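Local coordinates for DUF3120 domain-containing protein (Bordetella pertussis, PDB 6RGN) that is probably a type III secretion effector whose N-terminal helical domain directs it to membranes, consistent with binding of the phosphoinositide PIP2, at residues H49-L54 and R128-A133; H73-L78 and A111-E116; L55-D60 and S91-L96; S68-H73 and F117-G122. One frame throughout, in Å; residues are numbered along the deposited sequence.

Contact 1. Residues H49-L54 and R128-A133; sequences HPSMRL and RTAIDA
Apolar packing carries most of this contact: Ala130 and Ala133, neighbours on one side of helix 124-140, receive the 3-10 turn formed by residues 50-54. Met52 lies alongside Ala133, its CG 3.6 Å from Ala133 CB and its sulfur scarcely farther. CG stands anti to the carbonyl carbon, and a bend at the last torsion (chi3 88°) swings CE past the methyl group toward the Ala133 carbonyl. Ala130 CB points at the backbone of the turn, 3.2 Å from Ser51 O, with Leu54 CB more loosely against it. Because alanine projects so little, the main chains come close, Met52 CA being 4.6 Å from Ala130 CA.

In the all-helical fold of this membrane-targeting domain, the turn thus packs along the C-terminal helix ahead of the first short helix, and the buried Ile131 faces away from it, onto Leu99, Leu102 and Leu106 of helix 96-112.

Mixed polar and apolar contacts fill the side nearer the N terminus. Thr129 gives its OG1 to Ala125 O within its own helix, which leaves CG2 to meet Ser51 OG at 3.5 Å. His49 also reaches CG2, though NE2 lies so near that its exact placement is doubtful; Ser51 OG sits above the centre of the imidazole.

Hydrogen bonds brace the turn itself. Pro50 O accepts from Arg53 N and, on the opposite face of its plane, from Arg53 NH1 at 3.0 Å. The same guanidinium forms salt bridges to Glu126 and Glu61, while Tyr134 OH bonds to Met52 O.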
loop_
_atom_site.group_PDB
_atom_site.type_symbol
_atom_site.label_atom_id
_atom_site.label_comp_id
_atom_site.label_asym_id
_atom_site.label_seq_id
_atom_site.Cartn_x
_atom_site.Cartn_y
_atom_site.Cartn_z
ATOM N N HIS A 49 9.723 -4.406 13.477
ATOM C CA HIS A 49 10.073 -3.479 12.377
ATOM C C HIS A 49 9.048 -2.342 12.293
ATOM O O HIS A 49 7.883 -2.589 12.005
ATOM C CB HIS A 49 10.133 -4.208 11.025
ATOM C CG HIS A 49 10.679 -3.326 9.947
ATOM N ND1 HIS A 49 10.749 -1.949 10.084
ATOM C CD2 HIS A 49 11.234 -3.599 8.756
ATOM C CE1 HIS A 49 11.323 -1.413 9.054
ATOM N NE2 HIS A 49 11.608 -2.388 8.219
ATOM N N PRO A 50 9.451 -1.066 12.513
ATOM C CA PRO A 50 8.513 0.057 12.509
ATOM C C PRO A 50 7.755 0.331 11.204
ATOM O O PRO A 50 6.717 0.990 11.336
ATOM C CB PRO A 50 9.381 1.280 12.865
ATOM C CG PRO A 50 10.804 0.842 12.565
ATOM C CD PRO A 50 10.822 -0.646 12.855
ATOM N N SER A 51 8.232 -0.167 10.035
ATOM C CA SER A 51 7.507 -0.156 8.738
ATOM C C SER A 51 6.117 -0.766 8.935
ATOM O O SER A 51 5.178 -0.268 8.259
ATOM C CB SER A 51 8.230 -0.920 7.583
ATOM O OG SER A 51 8.331 -2.333 7.883
ATOM N N MET A 52 6.024 -1.820 9.763
ATOM C CA MET A 52 4.751 -2.557 9.962
ATOM C C MET A 52 3.620 -1.618 10.419
ATOM O O MET A 52 2.451 -2.007 10.223
ATOM C CB MET A 52 4.913 -3.708 10.951
ATOM C CG MET A 52 5.674 -4.834 10.330
ATOM S SD MET A 52 6.001 -6.209 11.377
ATOM C CE MET A 52 4.529 -7.192 11.108
ATOM N N ARG A 53 3.914 -0.438 10.978
ATOM C CA ARG A 53 2.815 0.464 11.422
ATOM C C ARG A 53 1.968 0.805 10.194
ATOM O O ARG A 53 0.782 0.984 10.366
ATOM C CB ARG A 53 3.303 1.723 12.144
ATOM C CG ARG A 53 3.890 2.768 11.213
ATOM C CD ARG A 53 4.590 3.906 11.953
ATOM N NE ARG A 53 4.887 4.861 10.896
ATOM C CZ ARG A 53 5.899 4.765 10.042
ATOM N NH1 ARG A 53 6.763 3.761 10.120
ATOM N NH2 ARG A 53 6.037 5.662 9.081
ATOM N N LEU A 54 2.545 0.789 8.990
ATOM C CA LEU A 54 1.853 1.245 7.781
ATOM C C LEU A 54 0.694 0.317 7.393
ATOM O O LEU A 54 -0.211 0.809 6.653
ATOM C CB LEU A 54 2.838 1.420 6.630
ATOM C CG LEU A 54 3.764 2.628 6.739
ATOM C CD1 LEU A 54 4.677 2.688 5.532
ATOM C CD2 LEU A 54 2.978 3.932 6.874
ATOM N N ARG A 128 6.398 -1.226 0.978
ATOM C CA ARG A 128 6.923 -2.524 0.445
ATOM C C ARG A 128 7.744 -3.263 1.517
ATOM O O ARG A 128 7.686 -4.546 1.611
ATOM C CB ARG A 128 7.724 -2.203 -0.818
ATOM C CG ARG A 128 6.812 -1.868 -1.986
ATOM C CD ARG A 128 7.598 -1.533 -3.207
ATOM N NE ARG A 128 6.788 -1.687 -4.435
ATOM C CZ ARG A 128 6.954 -0.969 -5.552
ATOM N NH1 ARG A 128 7.944 -0.069 -5.567
ATOM N NH2 ARG A 128 6.227 -1.218 -6.660
ATOM N N THR A 129 8.441 -2.521 2.365
ATOM C CA THR A 129 9.203 -3.096 3.486
ATOM C C THR A 129 8.152 -3.672 4.455
ATOM O O THR A 129 8.357 -4.772 4.965
ATOM C CB THR A 129 10.181 -2.066 4.090
ATOM O OG1 THR A 129 11.192 -1.683 3.150
ATOM C CG2 THR A 129 10.802 -2.551 5.372
ATOM N N ALA A 130 6.994 -2.995 4.656
ATOM C CA ALA A 130 5.968 -3.485 5.616
ATOM C C ALA A 130 5.342 -4.776 5.093
ATOM O O ALA A 130 5.137 -5.735 5.925
ATOM C CB ALA A 130 4.893 -2.480 5.938
ATOM N N ILE A 131 4.963 -4.769 3.816
ATOM C CA ILE A 131 4.492 -5.965 3.077
ATOM C C ILE A 131 5.413 -7.174 3.356
ATOM O O ILE A 131 4.898 -8.240 3.708
ATOM C CB ILE A 131 4.363 -5.646 1.584
ATOM C CG1 ILE A 131 3.248 -4.619 1.328
ATOM C CG2 ILE A 131 4.154 -6.905 0.759
ATOM C CD1 ILE A 131 3.167 -4.184 -0.103
ATOM N N ASP A 132 6.735 -7.051 3.186
ATOM C CA ASP A 132 7.697 -8.163 3.358
ATOM C C ASP A 132 7.645 -8.665 4.808
ATOM O O ASP A 132 7.732 -9.888 5.026
ATOM C CB ASP A 132 9.129 -7.726 3.048
ATOM C CG ASP A 132 9.377 -7.654 1.539
ATOM O OD1 ASP A 132 8.630 -8.337 0.809
ATOM O OD2 ASP A 132 10.308 -6.916 1.123
ATOM N N ALA A 133 7.495 -7.753 5.769
ATOM C CA ALA A 133 7.488 -8.104 7.208
ATOM C C ALA A 133 6.205 -8.901 7.539
ATOM O O ALA A 133 6.245 -9.841 8.350
ATOM C CB ALA A 133 7.564 -6.832 8.045
#

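Contact 2. Residues H73-L78 and A111-E116; sequences HSSEAL and ASQPRE. With SO4 (sulfate ion), chain D.
Glu116 reaches from the first turn of helix 114-120 to Ser75, the residue that caps helix 76-90. Its CB starts beside a sulfate ion bound to its own helix. CG is anti to the backbone N (chi1 -168°) and the chain stays extended beyond it, carrying the acid straight across the gap. CD comes up beside Leu78, 3.9 Å from Leu78 CD2, the two side chains crossing at a slant. At the tip the carboxylate divides its oxygens between two groups of one residue. OE2 accepts from Ser75 N at 2.8 Å, a nearly straight bond (164°), and OE1 accepts from Ser75 OG at 2.5 Å. Both oxygens use their syn lone pairs, so the serine is clasped in the fork of the acid. Trp109 NE1 adds a second donor to OE1.

Ser75 OG in turn accepts from Leu78 N at 3.0 Å, the N-cap bond of helix 76-90. Gln113, bent at chi2, lays its CG against this hydroxyl at 3.5 Å. Its amide ends divide: OE1 accepts from a water that also accepts from Ala77 N, and NE2 donates to the sulfate. That ion, probably supplied by the crystallisation medium, rests on the start of helix 114-120, held also by Arg115 N, Glu116 N and the edge of the Arg115 guanidinium.

The starts of helices 76-90 and 114-120 are therefore joined by a buried serine hydroxyl that donates to an acid while capping a helix; the donors around Glu116, and the nearby N-terminal end of helix 76-90, would be expected to favour its charged form.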
loop_
_atom_site.group_PDB
_atom_site.type_symbol
_atom_site.label_atom_id
_atom_site.label_comp_id
_atom_site.label_asym_id
_atom_site.label_seq_id
_atom_site.Cartn_x
_atom_site.Cartn_y
_atom_site.Cartn_z
ATOM N N HIS A 73 -7.140 14.445 -9.339
ATOM C CA HIS A 73 -7.842 13.130 -9.281
ATOM C C HIS A 73 -6.778 12.005 -9.213
ATOM O O HIS A 73 -5.701 12.160 -9.863
ATOM C CB HIS A 73 -8.874 13.101 -10.424
ATOM C CG HIS A 73 -8.843 11.896 -11.308
ATOM N ND1 HIS A 73 -9.959 11.076 -11.485
ATOM C CD2 HIS A 73 -7.865 11.386 -12.097
ATOM C CE1 HIS A 73 -9.664 10.107 -12.336
ATOM N NE2 HIS A 73 -8.371 10.263 -12.719
ATOM N N SER A 74 -7.002 10.951 -8.414
ATOM C CA SER A 74 -6.109 9.771 -8.381
ATOM C C SER A 74 -6.395 8.862 -9.585
ATOM O O SER A 74 -7.553 8.731 -9.943
ATOM C CB SER A 74 -6.276 9.033 -7.088
ATOM O OG SER A 74 -5.945 9.909 -6.028
ATOM N N SER A 75 -5.377 8.283 -10.197
ATOM C CA SER A 75 -5.529 7.291 -11.290
ATOM C C SER A 75 -6.268 6.079 -10.724
ATOM O O SER A 75 -6.223 5.875 -9.496
ATOM C CB SER A 75 -4.229 6.839 -11.848
ATOM O OG SER A 75 -3.488 6.138 -10.849
ATOM N N GLU A 76 -6.873 5.291 -11.606
ATOM C CA GLU A 76 -7.556 4.018 -11.255
ATOM C C GLU A 76 -6.506 3.138 -10.587
ATOM O O GLU A 76 -6.836 2.499 -9.604
ATOM C CB GLU A 76 -8.195 3.337 -12.478
ATOM C CG GLU A 76 -8.881 2.010 -12.166
ATOM C CD GLU A 76 -9.713 1.403 -13.301
ATOM O OE1 GLU A 76 -10.513 0.437 -13.036
ATOM O OE2 GLU A 76 -9.598 1.895 -14.469
ATOM N N ALA A 77 -5.269 3.155 -11.069
ATOM C CA ALA A 77 -4.177 2.309 -10.524
ATOM C C ALA A 77 -3.938 2.693 -9.055
ATOM O O ALA A 77 -3.803 1.783 -8.230
ATOM C CB ALA A 77 -2.936 2.458 -11.319
ATOM N N LEU A 78 -3.951 3.982 -8.753
ATOM C CA LEU A 78 -3.673 4.476 -7.373
ATOM C C LEU A 78 -4.916 4.141 -6.529
ATOM O O LEU A 78 -4.716 3.743 -5.383
ATOM C CB LEU A 78 -3.410 5.976 -7.367
ATOM C CG LEU A 78 -3.078 6.548 -5.995
ATOM C CD1 LEU A 78 -2.098 5.680 -5.253
ATOM C CD2 LEU A 78 -2.546 7.986 -6.052
ATOM N N ALA A 111 4.359 0.936 -12.916
ATOM C CA ALA A 111 4.494 0.716 -14.367
ATOM C C ALA A 111 3.631 1.717 -15.135
ATOM O O ALA A 111 4.077 2.101 -16.214
ATOM C CB ALA A 111 4.095 -0.687 -14.713
ATOM N N SER A 112 2.381 1.993 -14.715
ATOM C CA SER A 112 1.353 2.549 -15.655
ATOM C C SER A 112 1.154 4.064 -15.463
ATOM O O SER A 112 0.519 4.729 -16.331
ATOM C CB SER A 112 0.018 1.811 -15.493
ATOM O OG SER A 112 -0.427 2.013 -14.142
ATOM N N GLN A 113 1.620 4.611 -14.342
ATOM C CA GLN A 113 1.400 6.036 -13.981
ATOM C C GLN A 113 2.727 6.611 -13.499
ATOM O O GLN A 113 2.897 6.974 -12.326
ATOM C CB GLN A 113 0.311 6.144 -12.908
ATOM C CG GLN A 113 -1.064 5.596 -13.334
ATOM C CD GLN A 113 -1.786 6.306 -14.456
ATOM O OE1 GLN A 113 -2.627 5.710 -15.111
ATOM N NE2 GLN A 113 -1.452 7.547 -14.736
ATOM N N PRO A 114 3.761 6.680 -14.359
ATOM C CA PRO A 114 5.075 7.088 -13.853
ATOM C C PRO A 114 5.071 8.451 -13.161
ATOM O O PRO A 114 5.695 8.549 -12.139
ATOM C CB PRO A 114 6.020 7.085 -15.068
ATOM C CG PRO A 114 5.268 6.299 -16.112
ATOM C CD PRO A 114 3.781 6.407 -15.806
ATOM N N ARG A 115 4.415 9.465 -13.724
ATOM C CA ARG A 115 4.515 10.845 -13.162
ATOM C C ARG A 115 3.786 10.879 -11.795
ATOM O O ARG A 115 4.358 11.427 -10.839
ATOM C CB ARG A 115 3.919 11.863 -14.114
ATOM C CG ARG A 115 4.632 11.985 -15.446
ATOM C CD ARG A 115 3.984 13.085 -16.268
ATOM N NE ARG A 115 2.644 12.751 -16.660
ATOM C CZ ARG A 115 1.843 13.551 -17.334
ATOM N NH1 ARG A 115 2.261 14.729 -17.767
ATOM N NH2 ARG A 115 0.629 13.135 -17.608
ATOM N N GLU A 116 2.642 10.227 -11.683
ATOM C CA GLU A 116 1.878 10.193 -10.396
ATOM C C GLU A 116 2.665 9.417 -9.342
ATOM O O GLU A 116 2.700 9.872 -8.167
ATOM C CB GLU A 116 0.527 9.501 -10.590
ATOM C CG GLU A 116 -0.477 9.639 -9.452
ATOM C CD GLU A 116 -1.745 8.818 -9.744
ATOM O OE1 GLU A 116 -1.597 7.604 -9.985
ATOM O OE2 GLU A 116 -2.873 9.354 -9.660
HETATM S S SO4 D . 1.531 9.422 -15.826
HETATM O O1 SO4 D . 0.733 10.556 -16.251
HETATM O O2 SO4 D . 1.264 9.286 -14.389
HETATM O O3 SO4 D . 1.093 8.261 -16.523
HETATM O O4 SO4 D . 2.865 9.645 -16.100
HETATM O O HOH W 1 -4.553 3.859 -13.995
#

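Contact 3. Residues L55-D60 and S91-L96; sequences LEPNND and SGDRSL
Asp93 has left-handed backbone angles (phi 67°), and its CG stands anti to the carbonyl carbon (chi1 -55°); together these direct the carboxyl group at the backbone of Leu55. Asp93 OD1 lies just 2.5 Å from Leu55 O. An acid proton may lie between the two oxygens, although so short a separation is itself doubtful. The second oxygen touches Pro57, two residues on, with Asp93 OD2 3.4 Å from Pro57 CD.

Pro57 CG lies between the carboxyl group and the main chain, 3.7 Å from Gly92 CA. Gly92 also has a positive phi (70°), a conformation that glycine adopts easily.

On its own side Pro57 occupies the second position of a type I beta turn closed by Asn59 N to Glu56 O at 3.0 Å. Leu55 dips into the interior between Val85 and Phe88 of helix 76-90 and Leu127 and Tyr134 of helix 124-140, and Asp93 also packs on Phe88 and Tyr134. Beyond the turn, Asp60 forms a salt bridge to Arg86 of helix 76-90, so the loop is fastened to that helix as well as to the connection that follows it.

Gly92 ends helix 76-90 in a Schellman motif, and three residues later Ser95 caps helix 96-112 through Gln98 N: a tight helix-to-helix connection of a helical bundle, here pinned to the N-terminal loop.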
loop_
_atom_site.group_PDB
_atom_site.type_symbol
_atom_site.label_atom_id
_atom_site.label_comp_id
_atom_site.label_asym_id
_atom_site.label_seq_id
_atom_site.Cartn_x
_atom_site.Cartn_y
_atom_site.Cartn_z
ATOM N N LEU A 55 0.661 -0.940 7.847
ATOM C CA LEU A 55 -0.508 -1.778 7.543
ATOM C C LEU A 55 -1.230 -2.215 8.813
ATOM O O LEU A 55 -2.156 -3.047 8.681
ATOM C CB LEU A 55 -0.056 -2.974 6.726
ATOM C CG LEU A 55 0.405 -2.634 5.306
ATOM C CD1 LEU A 55 1.041 -3.877 4.744
ATOM C CD2 LEU A 55 -0.780 -2.172 4.493
ATOM N N GLU A 56 -0.848 -1.687 9.964
ATOM C CA GLU A 56 -1.655 -1.768 11.203
ATOM C C GLU A 56 -3.049 -1.258 10.852
ATOM O O GLU A 56 -3.154 -0.272 10.116
ATOM C CB GLU A 56 -1.000 -0.981 12.331
ATOM C CG GLU A 56 -0.125 -1.881 13.177
ATOM C CD GLU A 56 0.941 -1.231 14.040
ATOM O OE1 GLU A 56 0.686 -0.124 14.615
ATOM O OE2 GLU A 56 2.044 -1.857 14.149
ATOM N N PRO A 57 -4.132 -1.960 11.277
ATOM C CA PRO A 57 -5.447 -1.728 10.696
ATOM C C PRO A 57 -5.961 -0.306 10.829
ATOM O O PRO A 57 -6.511 0.120 9.855
ATOM C CB PRO A 57 -6.336 -2.724 11.448
ATOM C CG PRO A 57 -5.389 -3.850 11.577
ATOM C CD PRO A 57 -4.128 -3.182 12.105
ATOM N N ASN A 58 -5.665 0.396 11.921
ATOM C CA ASN A 58 -6.094 1.790 12.112
ATOM C C ASN A 58 -5.198 2.820 11.411
ATOM O O ASN A 58 -5.589 3.960 11.441
ATOM C CB ASN A 58 -6.197 2.109 13.605
ATOM C CG ASN A 58 -7.379 1.396 14.212
ATOM O OD1 ASN A 58 -8.250 0.916 13.454
ATOM N ND2 ASN A 58 -7.411 1.254 15.542
ATOM N N ASN A 59 -4.039 2.453 10.882
ATOM C CA ASN A 59 -3.027 3.411 10.371
ATOM C C ASN A 59 -3.498 4.010 9.032
ATOM O O ASN A 59 -4.005 3.263 8.203
ATOM C CB ASN A 59 -1.681 2.720 10.187
ATOM C CG ASN A 59 -0.546 3.702 10.082
ATOM O OD1 ASN A 59 -0.216 4.183 9.000
ATOM N ND2 ASN A 59 0.089 3.970 11.209
ATOM N N ASP A 60 -3.425 5.321 8.868
ATOM C CA ASP A 60 -3.827 6.037 7.628
ATOM C C ASP A 60 -2.615 6.761 6.990
ATOM O O ASP A 60 -2.824 7.568 6.081
ATOM C CB ASP A 60 -4.965 7.003 7.955
ATOM C CG ASP A 60 -6.258 6.306 8.369
ATOM O OD1 ASP A 60 -6.563 5.262 7.797
ATOM O OD2 ASP A 60 -6.905 6.792 9.285
ATOM N N SER A 91 -9.131 -7.180 7.583
ATOM C CA SER A 91 -9.041 -8.517 8.254
ATOM C C SER A 91 -8.136 -8.463 9.492
ATOM O O SER A 91 -8.158 -9.410 10.278
ATOM C CB SER A 91 -8.562 -9.575 7.337
ATOM O OG SER A 91 -7.347 -9.144 6.780
ATOM N N GLY A 92 -7.502 -7.343 9.777
ATOM C CA GLY A 92 -6.489 -7.316 10.826
ATOM C C GLY A 92 -5.290 -8.096 10.300
ATOM O O GLY A 92 -4.741 -8.845 11.032
ATOM N N ASP A 93 -4.923 -7.851 9.048
ATOM C CA ASP A 93 -3.620 -8.218 8.452
ATOM C C ASP A 93 -3.484 -9.739 8.353
ATOM O O ASP A 93 -2.309 -10.232 8.443
ATOM C CB ASP A 93 -2.457 -7.642 9.277
ATOM C CG ASP A 93 -2.545 -6.148 9.475
ATOM O OD1 ASP A 93 -2.884 -5.445 8.494
ATOM O OD2 ASP A 93 -2.452 -5.707 10.632
ATOM N N ARG A 94 -4.537 -10.477 8.031
ATOM C CA ARG A 94 -4.484 -11.961 8.104
ATOM C C ARG A 94 -4.391 -12.614 6.724
ATOM O O ARG A 94 -4.158 -13.839 6.677
ATOM C CB ARG A 94 -5.706 -12.494 8.848
ATOM C CG ARG A 94 -5.916 -11.857 10.210
ATOM C CD ARG A 94 -7.012 -12.592 10.931
ATOM N NE ARG A 94 -8.348 -12.328 10.401
ATOM C CZ ARG A 94 -9.123 -13.249 9.824
ATOM N NH1 ARG A 94 -8.686 -14.490 9.671
ATOM N NH2 ARG A 94 -10.343 -12.931 9.424
ATOM N N SER A 95 -4.594 -11.870 5.638
ATOM C CA SER A 95 -4.678 -12.484 4.281
ATOM C C SER A 95 -3.380 -12.383 3.478
ATOM O O SER A 95 -3.100 -11.278 3.037
ATOM C CB SER A 95 -5.792 -11.875 3.460
ATOM O OG SER A 95 -5.801 -12.554 2.189
ATOM N N LEU A 96 -2.621 -13.477 3.249
ATOM C CA LEU A 96 -1.427 -13.441 2.316
ATOM C C LEU A 96 -1.920 -13.196 0.885
ATOM O O LEU A 96 -1.262 -12.403 0.158
ATOM C CB LEU A 96 -0.579 -14.735 2.421
ATOM C CG LEU A 96 0.648 -14.831 1.501
ATOM C CD1 LEU A 96 1.511 -13.575 1.610
ATOM C CD2 LEU A 96 1.487 -16.080 1.771
#

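Contact 4. Residues S68-H73 and F117-G122; sequences SPRLHH and FAKRGG. With SO4 (sulfate ion), chain B; SO4 (sulfate ion), chain E.
One ammonium group, that of Lys119, is shared by two sulfate ions that also hold Ser68, Arg70 and His72 from the facing loop. The loop opens with a type I beta turn from Ser68 to Leu71 at one end of the helical bundle, and helix 114-120 supplies the other wall. Sulfate is unlikely to be the natural partner, but an anion-binding tip is consistent with recognition of phosphoinositide phosphates by this membrane-targeting domain.

Lys119 runs out extended and bends only at its last torsion (chi4 -65°), which sets NZ 2.6 Å from O3 of the chain B sulfate. Ser68 OG donates to the same oxygen. Arg70 grips this ion with its backbone N and with NE and NH2 along one edge of the guanidinium, while His72 CE1 lies 3.5 Å above the plane of that group, toward its rim. The imidazole itself turns an edge to the chain E sulfate, ND1 to O4.

Arg120 joins loop and helix directly. Ser68 CB rests over one face of its guanidinium, and NH2 donates to His72 O at 3.3 Å from well above the carbonyl plane, and with a bent N-H...O line (144°). NH1 bonds to Val66 O and to a water 3.1 Å away. The edge carrying NE and NH2 faces the chain E sulfate: NH2 donates to O1 at 2.8 Å, and NE to O2 at 2.7 Å along an almost straight line (176°).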
loop_
_atom_site.group_PDB
_atom_site.type_symbol
_atom_site.label_atom_id
_atom_site.label_comp_id
_atom_site.label_asym_id
_atom_site.label_seq_id
_atom_site.Cartn_x
_atom_site.Cartn_y
_atom_site.Cartn_z
ATOM N N SER A 68 -3.738 14.185 -2.752
ATOM C CA SER A 68 -3.400 15.447 -3.458
ATOM C C SER A 68 -4.155 16.593 -2.809
ATOM O O SER A 68 -5.359 16.704 -3.014
ATOM C CB SER A 68 -3.707 15.354 -4.954
ATOM O OG SER A 68 -3.454 16.583 -5.612
ATOM N N PRO A 69 -3.509 17.491 -2.025
ATOM C CA PRO A 69 -4.211 18.651 -1.491
ATOM C C PRO A 69 -4.658 19.628 -2.593
ATOM O O PRO A 69 -5.661 20.296 -2.414
ATOM C CB PRO A 69 -3.235 19.312 -0.507
ATOM C CG PRO A 69 -1.875 18.685 -0.784
ATOM C CD PRO A 69 -2.108 17.418 -1.579
ATOM N N ARG A 70 -3.942 19.677 -3.719
ATOM C CA ARG A 70 -4.339 20.536 -4.875
ATOM C C ARG A 70 -5.549 19.886 -5.596
ATOM O O ARG A 70 -6.111 20.524 -6.509
ATOM C CB ARG A 70 -3.075 20.817 -5.711
ATOM C CG ARG A 70 -2.201 21.898 -5.071
ATOM C CD ARG A 70 -0.988 22.285 -5.898
ATOM N NE ARG A 70 -0.246 21.074 -6.288
ATOM C CZ ARG A 70 0.364 20.876 -7.458
ATOM N NH1 ARG A 70 0.400 21.840 -8.354
ATOM N NH2 ARG A 70 0.998 19.735 -7.711
ATOM N N LEU A 71 -5.951 18.686 -5.146
ATOM C CA LEU A 71 -7.211 17.943 -5.471
ATOM C C LEU A 71 -7.115 17.344 -6.882
ATOM O O LEU A 71 -8.136 17.009 -7.473
ATOM C CB LEU A 71 -8.422 18.873 -5.328
ATOM C CG LEU A 71 -8.652 19.411 -3.914
ATOM C CD1 LEU A 71 -9.619 20.572 -3.938
ATOM C CD2 LEU A 71 -9.130 18.306 -2.975
ATOM N N HIS A 72 -5.909 17.166 -7.404
ATOM C CA HIS A 72 -5.691 16.314 -8.605
ATOM C C HIS A 72 -6.359 14.939 -8.371
ATOM O O HIS A 72 -6.144 14.337 -7.287
ATOM C CB HIS A 72 -4.203 16.221 -8.897
ATOM C CG HIS A 72 -3.538 17.538 -9.114
ATOM N ND1 HIS A 72 -2.218 17.621 -9.523
ATOM C CD2 HIS A 72 -3.996 18.807 -9.040
ATOM C CE1 HIS A 72 -1.874 18.891 -9.631
ATOM N NE2 HIS A 72 -2.955 19.646 -9.370
ATOM N N HIS A 73 -7.140 14.445 -9.339
ATOM C CA HIS A 73 -7.842 13.130 -9.281
ATOM C C HIS A 73 -6.778 12.005 -9.213
ATOM O O HIS A 73 -5.701 12.160 -9.863
ATOM C CB HIS A 73 -8.874 13.101 -10.424
ATOM C CG HIS A 73 -8.843 11.896 -11.308
ATOM N ND1 HIS A 73 -9.959 11.076 -11.485
ATOM C CD2 HIS A 73 -7.865 11.386 -12.097
ATOM C CE1 HIS A 73 -9.664 10.107 -12.336
ATOM N NE2 HIS A 73 -8.371 10.263 -12.719
ATOM N N PHE A 117 3.258 8.295 -9.759
ATOM C CA PHE A 117 4.108 7.451 -8.871
ATOM C C PHE A 117 5.285 8.262 -8.296
ATOM O O PHE A 117 5.583 8.262 -7.071
ATOM C CB PHE A 117 4.500 6.197 -9.630
ATOM C CG PHE A 117 5.269 5.302 -8.695
ATOM C CD1 PHE A 117 6.638 5.503 -8.487
ATOM C CD2 PHE A 117 4.593 4.397 -7.898
ATOM C CE1 PHE A 117 7.331 4.695 -7.600
ATOM C CE2 PHE A 117 5.301 3.565 -7.032
ATOM C CZ PHE A 117 6.637 3.781 -6.823
ATOM N N ALA A 118 6.011 8.959 -9.185
ATOM C CA ALA A 118 7.206 9.732 -8.818
ATOM C C ALA A 118 6.748 10.851 -7.879
ATOM O O ALA A 118 7.471 11.238 -6.938
ATOM C CB ALA A 118 7.901 10.295 -10.030
ATOM N N LYS A 119 5.549 11.380 -8.133
ATOM C CA LYS A 119 5.092 12.526 -7.331
ATOM C C LYS A 119 4.537 12.077 -5.987
ATOM O O LYS A 119 4.898 12.714 -4.985
ATOM C CB LYS A 119 4.045 13.256 -8.151
ATOM C CG LYS A 119 3.457 14.477 -7.504
ATOM C CD LYS A 119 2.609 15.214 -8.536
ATOM C CE LYS A 119 1.590 16.142 -7.962
ATOM N NZ LYS A 119 0.614 15.330 -7.215
ATOM N N ARG A 120 3.725 11.003 -5.962
ATOM C CA ARG A 120 2.915 10.628 -4.771
ATOM C C ARG A 120 3.507 9.421 -4.042
ATOM O O ARG A 120 3.027 9.062 -2.944
ATOM C CB ARG A 120 1.504 10.324 -5.256
ATOM C CG ARG A 120 0.822 11.522 -5.878
ATOM C CD ARG A 120 -0.624 11.228 -5.709
ATOM N NE ARG A 120 -1.431 11.951 -6.678
ATOM C CZ ARG A 120 -2.748 12.058 -6.622
ATOM N NH1 ARG A 120 -3.444 11.505 -5.618
ATOM N NH2 ARG A 120 -3.367 12.681 -7.622
ATOM N N GLY A 121 4.610 8.893 -4.524
ATOM C CA GLY A 121 5.077 7.575 -4.080
ATOM C C GLY A 121 6.141 7.598 -3.027
ATOM O O GLY A 121 6.768 6.534 -2.806
ATOM N N GLY A 122 6.310 8.698 -2.318
ATOM C CA GLY A 122 7.346 8.839 -1.282
ATOM C C GLY A 122 7.297 7.783 -0.189
ATOM O O GLY A 122 8.350 7.538 0.412
HETATM S S SO4 B . -0.223 17.673 -4.694
HETATM O O1 SO4 B . -1.160 18.628 -4.145
HETATM O O2 SO4 B . 0.346 16.885 -3.613
HETATM O O3 SO4 B . -0.908 16.784 -5.607
HETATM O O4 SO4 B . 0.834 18.383 -5.414
HETATM S S SO4 E . -0.770 13.772 -9.895
HETATM O O1 SO4 E . -2.192 13.500 -9.994
HETATM O O2 SO4 E . -0.246 13.247 -8.710
HETATM O O3 SO4 E . -0.121 13.174 -11.009
HETATM O O4 SO4 E . -0.579 15.203 -9.914
HETATM O O HOH W 2 -6.135 12.436 -4.490
#

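In the fold
From the first modelled residues, the chain runs through 49-54, which contact 1 fastens to helix 124-140, closing a loop that includes the other three. The next segment, 55-60, meets the connection between helices 76-90 and 96-112 in contact 3. After helix 61-65, the loop 68-73 is tied to helix 114-120 by contact 4; contact 2, sharing His73 and lying within that closure, joins the start of helix 76-90 to the junction of helices 96-112 and 114-120. Contact 3 crosses both along the sequence. In space, contacts 2 and 4 adjoin at one end of the bundle, across its centre from contact 3, whose centre is about 11 Å from that of contact 1.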